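Local coordinates for protein succinate-semialdehyde dehydrogenase (Streptococcus pyogenes MGAS1882, PDB 4OGD) that probably oxidises succinic semialdehyde to succinate, using NADP+ as cofactor, as a member of the aldehyde dehydrogenase family with a Rossmann-type nucleotide-binding domain, at residues A[123-128]-A[150-155]; A[129-134]-A[155-160]. All coordinates share one frame; numbering follows the deposited sequence.

Interaction 1 (A[123-128]-A[150-155]); sequences GVILAV and NPMVLK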
loop_
_atom_site.group_PDB
_atom_site.type_symbol
_atom_site.label_atom_id
_atom_site.label_comp_id
_atom_site.label_asym_id
_atom_site.label_seq_id
_atom_site.Cartn_x
_atom_site.Cartn_y
_atom_site.Cartn_z
ATOM N N GLY A 123 12.484 -7.453 -4.523
ATOM C CA GLY A 123 12.523 -8.903 -4.439
ATOM C C GLY A 123 11.508 -9.622 -5.302
ATOM O O GLY A 123 11.123 -9.123 -6.356
ATOM N N VAL A 124 11.077 -10.800 -4.856
ATOM C CA VAL A 124 10.134 -11.617 -5.624
ATOM C C VAL A 124 8.705 -11.181 -5.312
ATOM O O VAL A 124 8.329 -11.023 -4.146
ATOM C CB VAL A 124 10.301 -13.118 -5.317
ATOM C CG1 VAL A 124 9.364 -13.960 -6.190
ATOM C CG2 VAL A 124 11.754 -13.533 -5.525
ATOM N N ILE A 125 7.919 -10.969 -6.361
ATOM C CA ILE A 125 6.529 -10.546 -6.202
ATOM C C ILE A 125 5.597 -11.692 -6.578
ATOM O O ILE A 125 5.750 -12.292 -7.644
ATOM C CB ILE A 125 6.221 -9.334 -7.099
ATOM C CG1 ILE A 125 7.139 -8.161 -6.747
ATOM C CG2 ILE A 125 4.754 -8.935 -6.987
ATOM C CD1 ILE A 125 7.016 -7.708 -5.309
ATOM N N LEU A 126 4.648 -12.009 -5.698
ATOM C CA LEU A 126 3.569 -12.932 -6.037
ATOM C C LEU A 126 2.409 -12.181 -6.669
ATOM O O LEU A 126 1.840 -11.268 -6.059
ATOM C CB LEU A 126 3.067 -13.676 -4.795
ATOM C CG LEU A 126 1.772 -14.462 -5.002
ATOM C CD1 LEU A 126 1.940 -15.602 -6.005
ATOM C CD2 LEU A 126 1.237 -15.001 -3.677
ATOM N N ALA A 127 2.061 -12.572 -7.889
ATOM C CA ALA A 127 0.885 -12.039 -8.559
ATOM C C ALA A 127 -0.207 -13.094 -8.539
ATOM O O ALA A 127 0.027 -14.249 -8.909
ATOM C CB ALA A 127 1.224 -11.635 -9.998
ATOM N N VAL A 128 -1.389 -12.707 -8.070
ATOM C CA VAL A 128 -2.544 -13.598 -8.083
ATOM C C VAL A 128 -3.543 -12.970 -9.044
ATOM O O VAL A 128 -4.027 -11.871 -8.795
ATOM C CB VAL A 128 -3.164 -13.745 -6.681
ATOM C CG1 VAL A 128 -4.338 -14.717 -6.724
ATOM C CG2 VAL A 128 -2.116 -14.218 -5.684
ATOM N N ASN A 150 12.055 -6.851 -10.236
ATOM C CA ASN A 150 11.416 -7.767 -9.287
ATOM C C ASN A 150 10.957 -9.002 -10.044
ATOM O O ASN A 150 9.982 -8.921 -10.807
ATOM C CB ASN A 150 10.157 -7.143 -8.658
ATOM C CG ASN A 150 10.455 -6.001 -7.705
ATOM O OD1 ASN A 150 11.506 -5.942 -7.086
ATOM N ND2 ASN A 150 9.501 -5.090 -7.572
ATOM N N PRO A 151 11.643 -10.147 -9.857
ATOM C CA PRO A 151 11.138 -11.385 -10.465
ATOM C C PRO A 151 9.727 -11.685 -9.950
ATOM O O PRO A 151 9.381 -11.280 -8.832
ATOM C CB PRO A 151 12.133 -12.453 -9.971
ATOM C CG PRO A 151 13.392 -11.678 -9.627
ATOM C CD PRO A 151 12.844 -10.388 -9.032
ATOM N N MET A 152 8.916 -12.371 -10.749
ATOM C CA MET A 152 7.520 -12.590 -10.396
ATOM C C MET A 152 7.186 -14.080 -10.377
ATOM O O MET A 152 7.704 -14.869 -11.185
ATOM C CB MET A 152 6.633 -11.846 -11.401
ATOM C CG MET A 152 5.135 -12.055 -11.250
ATOM S SD MET A 152 4.219 -10.790 -12.171
ATOM C CE MET A 152 4.541 -9.377 -11.122
ATOM N N VAL A 153 6.340 -14.473 -9.436
ATOM C CA VAL A 153 5.726 -15.798 -9.478
ATOM C C VAL A 153 4.225 -15.580 -9.564
ATOM O O VAL A 153 3.679 -14.652 -8.944
ATOM C CB VAL A 153 6.131 -16.694 -8.277
ATOM C CG1 VAL A 153 7.630 -16.981 -8.322
ATOM C CG2 VAL A 153 5.764 -16.038 -6.948
ATOM N N LEU A 154 3.569 -16.413 -10.371
ATOM C CA LEU A 154 2.173 -16.201 -10.751
ATOM C C LEU A 154 1.268 -17.334 -10.307
ATOM O O LEU A 154 1.499 -18.498 -10.648
ATOM C CB LEU A 154 2.078 -16.073 -12.269
ATOM C CG LEU A 154 0.667 -16.112 -12.865
ATOM C CD1 LEU A 154 -0.115 -14.867 -12.444
ATOM C CD2 LEU A 154 0.738 -16.218 -14.383
ATOM N N LYS A 155 0.236 -16.997 -9.544
ATOM C CA LYS A 155 -0.837 -17.940 -9.284
ATOM C C LYS A 155 -2.058 -17.458 -10.056
ATOM O O LYS A 155 -2.635 -16.419 -9.736
ATOM C CB LYS A 155 -1.118 -18.026 -7.783
ATOM C CG LYS A 155 -1.849 -19.295 -7.370
ATOM C CD LYS A 155 -3.332 -19.067 -7.323
ATOM C CE LYS A 155 -4.085 -20.385 -7.146
ATOM N NZ LYS A 155 -5.057 -20.580 -8.262
#

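Interaction 2 (A[129-134]-A[155-160]); sequences EPWNFP and KHASIC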
loop_
_atom_site.group_PDB
_atom_site.type_symbol
_atom_site.label_atom_id
_atom_site.label_comp_id
_atom_site.label_asym_id
_atom_site.label_seq_id
_atom_site.Cartn_x
_atom_site.Cartn_y
_atom_site.Cartn_z
ATOM N N GLU A 129 -3.811 -13.650 -10.160
ATOM C CA GLU A 129 -4.573 -13.067 -11.265
ATOM C C GLU A 129 -5.784 -13.917 -11.644
ATOM O O GLU A 129 -5.806 -15.127 -11.389
ATOM C CB GLU A 129 -3.647 -12.829 -12.474
ATOM C CG GLU A 129 -2.412 -11.970 -12.148
ATOM C CD GLU A 129 -2.754 -10.594 -11.587
ATOM O OE1 GLU A 129 -3.866 -10.090 -11.856
ATOM O OE2 GLU A 129 -1.898 -10.003 -10.872
ATOM N N PRO A 130 -6.812 -13.282 -12.230
ATOM C CA PRO A 130 -8.102 -13.938 -12.442
ATOM C C PRO A 130 -8.378 -14.289 -13.902
ATOM O O PRO A 130 -7.659 -13.858 -14.810
ATOM C CB PRO A 130 -9.078 -12.861 -11.976
ATOM C CG PRO A 130 -8.444 -11.598 -12.483
ATOM C CD PRO A 130 -6.930 -11.821 -12.402
ATOM N N TRP A 131 -9.440 -15.057 -14.126
ATOM C CA TRP A 131 -9.753 -15.579 -15.459
ATOM C C TRP A 131 -10.382 -14.596 -16.443
ATOM O O TRP A 131 -10.421 -14.872 -17.649
ATOM C CB TRP A 131 -10.662 -16.812 -15.341
ATOM C CG TRP A 131 -11.867 -16.556 -14.488
ATOM C CD1 TRP A 131 -12.025 -16.893 -13.177
ATOM C CD2 TRP A 131 -13.075 -15.887 -14.881
ATOM N NE1 TRP A 131 -13.258 -16.478 -12.726
ATOM C CE2 TRP A 131 -13.922 -15.862 -13.754
ATOM C CE3 TRP A 131 -13.527 -15.314 -16.076
ATOM C CZ2 TRP A 131 -15.190 -15.280 -13.789
ATOM C CZ3 TRP A 131 -14.777 -14.731 -16.107
ATOM C CH2 TRP A 131 -15.598 -14.716 -14.971
ATOM N N ASN A 132 -10.900 -13.463 -15.979
ATOM C CA ASN A 132 -11.688 -12.651 -16.911
ATOM C C ASN A 132 -10.882 -11.920 -17.991
ATOM O O ASN A 132 -11.376 -11.712 -19.101
ATOM C CB ASN A 132 -12.711 -11.746 -16.198
ATOM C CG ASN A 132 -12.067 -10.676 -15.354
ATOM O OD1 ASN A 132 -10.912 -10.797 -14.940
ATOM N ND2 ASN A 132 -12.817 -9.602 -15.100
ATOM N N PHE A 133 -9.641 -11.560 -17.662
ATOM C CA PHE A 133 -8.693 -11.018 -18.635
ATOM C C PHE A 133 -7.351 -11.702 -18.361
ATOM O O PHE A 133 -6.462 -11.127 -17.728
ATOM C CB PHE A 133 -8.571 -9.489 -18.519
ATOM C CG PHE A 133 -9.831 -8.746 -18.870
ATOM C CD1 PHE A 133 -10.048 -8.284 -20.162
ATOM C CD2 PHE A 133 -10.802 -8.507 -17.899
ATOM C CE1 PHE A 133 -11.222 -7.595 -20.486
ATOM C CE2 PHE A 133 -11.969 -7.818 -18.211
ATOM C CZ PHE A 133 -12.179 -7.366 -19.506
ATOM N N PRO A 134 -7.211 -12.950 -18.829
ATOM C CA PRO A 134 -6.108 -13.837 -18.429
ATOM C C PRO A 134 -4.719 -13.304 -18.782
ATOM O O PRO A 134 -3.756 -13.638 -18.097
ATOM C CB PRO A 134 -6.379 -15.126 -19.216
ATOM C CG PRO A 134 -7.809 -15.060 -19.605
ATOM C CD PRO A 134 -8.107 -13.595 -19.805
ATOM N N LYS A 155 0.236 -16.997 -9.544
ATOM C CA LYS A 155 -0.837 -17.940 -9.284
ATOM C C LYS A 155 -2.058 -17.458 -10.056
ATOM O O LYS A 155 -2.635 -16.419 -9.736
ATOM C CB LYS A 155 -1.118 -18.026 -7.783
ATOM C CG LYS A 155 -1.849 -19.295 -7.370
ATOM C CD LYS A 155 -3.332 -19.067 -7.323
ATOM C CE LYS A 155 -4.085 -20.385 -7.146
ATOM N NZ LYS A 155 -5.057 -20.580 -8.262
ATOM N N HIS A 156 -2.426 -18.202 -11.094
ATOM C CA HIS A 156 -3.539 -17.829 -11.954
ATOM C C HIS A 156 -4.793 -18.617 -11.599
ATOM O O HIS A 156 -4.745 -19.537 -10.790
ATOM C CB HIS A 156 -3.160 -18.060 -13.427
ATOM C CG HIS A 156 -3.674 -17.001 -14.355
ATOM N ND1 HIS A 156 -4.930 -16.447 -14.233
ATOM C CD2 HIS A 156 -3.092 -16.382 -15.410
ATOM C CE1 HIS A 156 -5.098 -15.530 -15.170
ATOM N NE2 HIS A 156 -3.999 -15.474 -15.902
ATOM N N ALA A 157 -5.916 -18.241 -12.206
ATOM C CA ALA A 157 -7.194 -18.919 -11.987
ATOM C C ALA A 157 -7.116 -20.380 -12.395
ATOM O O ALA A 157 -6.429 -20.730 -13.356
ATOM C CB ALA A 157 -8.299 -18.225 -12.762
ATOM N N SER A 158 -7.840 -21.226 -11.671
ATOM C CA SER A 158 -7.846 -22.658 -11.953
ATOM C C SER A 158 -8.350 -22.982 -13.353
ATOM O O SER A 158 -7.982 -24.003 -13.936
ATOM C CB SER A 158 -8.695 -23.400 -10.916
ATOM O OG SER A 158 -10.055 -23.032 -11.014
ATOM N N ILE A 159 -9.195 -22.113 -13.897
ATOM C CA ILE A 159 -9.791 -22.378 -15.204
ATOM C C ILE A 159 -9.025 -21.789 -16.389
ATOM O O ILE A 159 -9.407 -22.016 -17.540
ATOM C CB ILE A 159 -11.265 -21.927 -15.280
ATOM C CG1 ILE A 159 -11.388 -20.409 -15.113
ATOM C CG2 ILE A 159 -12.100 -22.681 -14.258
ATOM C CD1 ILE A 159 -12.685 -19.843 -15.666
ATOM N N CYS A 160 -7.943 -21.051 -16.137
ATOM C CA CYS A 160 -7.124 -20.612 -17.273
ATOM C C CYS A 160 -5.654 -21.057 -17.181
ATOM O O CYS A 160 -4.732 -20.244 -17.268
ATOM C CB CYS A 160 -7.278 -19.108 -17.555
ATOM S SG CYS A 160 -6.848 -17.994 -16.219
#

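Interaction 1 (A[123-128]-A[150-155])
I125 and A127 each exchange two backbone hydrogen bonds with segment 150-155, in the alternating pattern of a parallel pair. I125 N reaches P151 O at 2.9 Å and I125 O receives V153 N; two residues further on, A127 N reaches V153 O at 2.8 Å and A127 O receives K155 N. The axes of strands 124-128 and 152-155 come within 4.7 Å of each other, at an angle of 21° between their directions. CA-H groups add weaker contacts to the same carbonyl oxygens, as V124 CA does to P151 O.

Where the strand pairing begins, N150 supplies a side-chain bond instead. With CG anti to its carbonyl carbon (chi1 -70°), OD1 takes G123 N at 3.1 Å, in an almost straight bond whose donor stands above the carboxamide plane. The same oxygen also accepts T122 N, while ND2 binds N145 OD1 and F446 O, so the buried amide is held at both ends.

Apolar contacts divide between the faces. On the face of I125 and A127, the M152 chain bends at its last torsion, bringing SD to 3.8 Å from A127 CB and CE to 4.2 Å from I125 CG2. On the other face, L126 CD1 meets V153 CG2 at 4.0 Å, the two side chains crossing at about a right angle.

Helix 136-148 packs on the first face through V141, N145 and I138, and helix 22-41 lies against V124, P151 and V153 on the second. Strand 200-206 continues the sheet beyond 124-128, placing this right-handed beta-alpha-beta unit within the Rossmann-type domain.

Interaction 2 (A[129-134]-A[155-160])
E129 CB lies over one face of the H156 imidazole, in a CH-pi contact 4.2 Å from the ring centroid; C160 SG, from the same loop as H156, stands over the opposite face, toward the rim. Carbonyl groups of P130 and P134 line its edge. NE2 donates to P134 O at 2.9 Å, nearly straight (173°), in the ring plane and on a carbonyl lone pair. P130 O also approaches CE1, at 3.1 Å. With CG between the backbone N and the carbonyl carbon (chi1 52°), the W131 indole lies against I159, whose CD1 is over its five-membered ring, 4.0 Å from the centroid. A157 CB lies at the ring edge, beside CD1, and 3.8 Å from W131 CB. W131 N is buried beneath A157 CB without a hydrogen-bond partner in the model. C160 SG packs against W131 CB and P134 CB.

The 3.0 Å backbone bond from E129 N to K155 O extends the strand pairing into these loops. Within 155-160, K155 NZ holds H156 O, and A157 N donates to H156 ND1 at 2.9 Å. ND1 thus accepts and NE2 donates, consistent with a neutral imidazole protonated on NE2 and fixed in rotation.

From the N terminus, the chain passes through 123-128 directly into 129-134, crosses back along helix 136-148, and then runs through 150-155 into 155-160. Interaction 1 closes the crossover between two neighbouring parallel strands; interaction 2 closes a loop of similar length at the C-terminal ends of those strands, where the chain leads into helices 136-148 and 161-173. The segments alternate along the sequence, so the two contacts cross rather than nest. K155 belongs to both, and L154 CD1 packs on E129 CG at their junction. Interaction 1 ties the two strands and interaction 2 the two loops that leave them, so the pairing runs on past the C-terminal edge of the sheet.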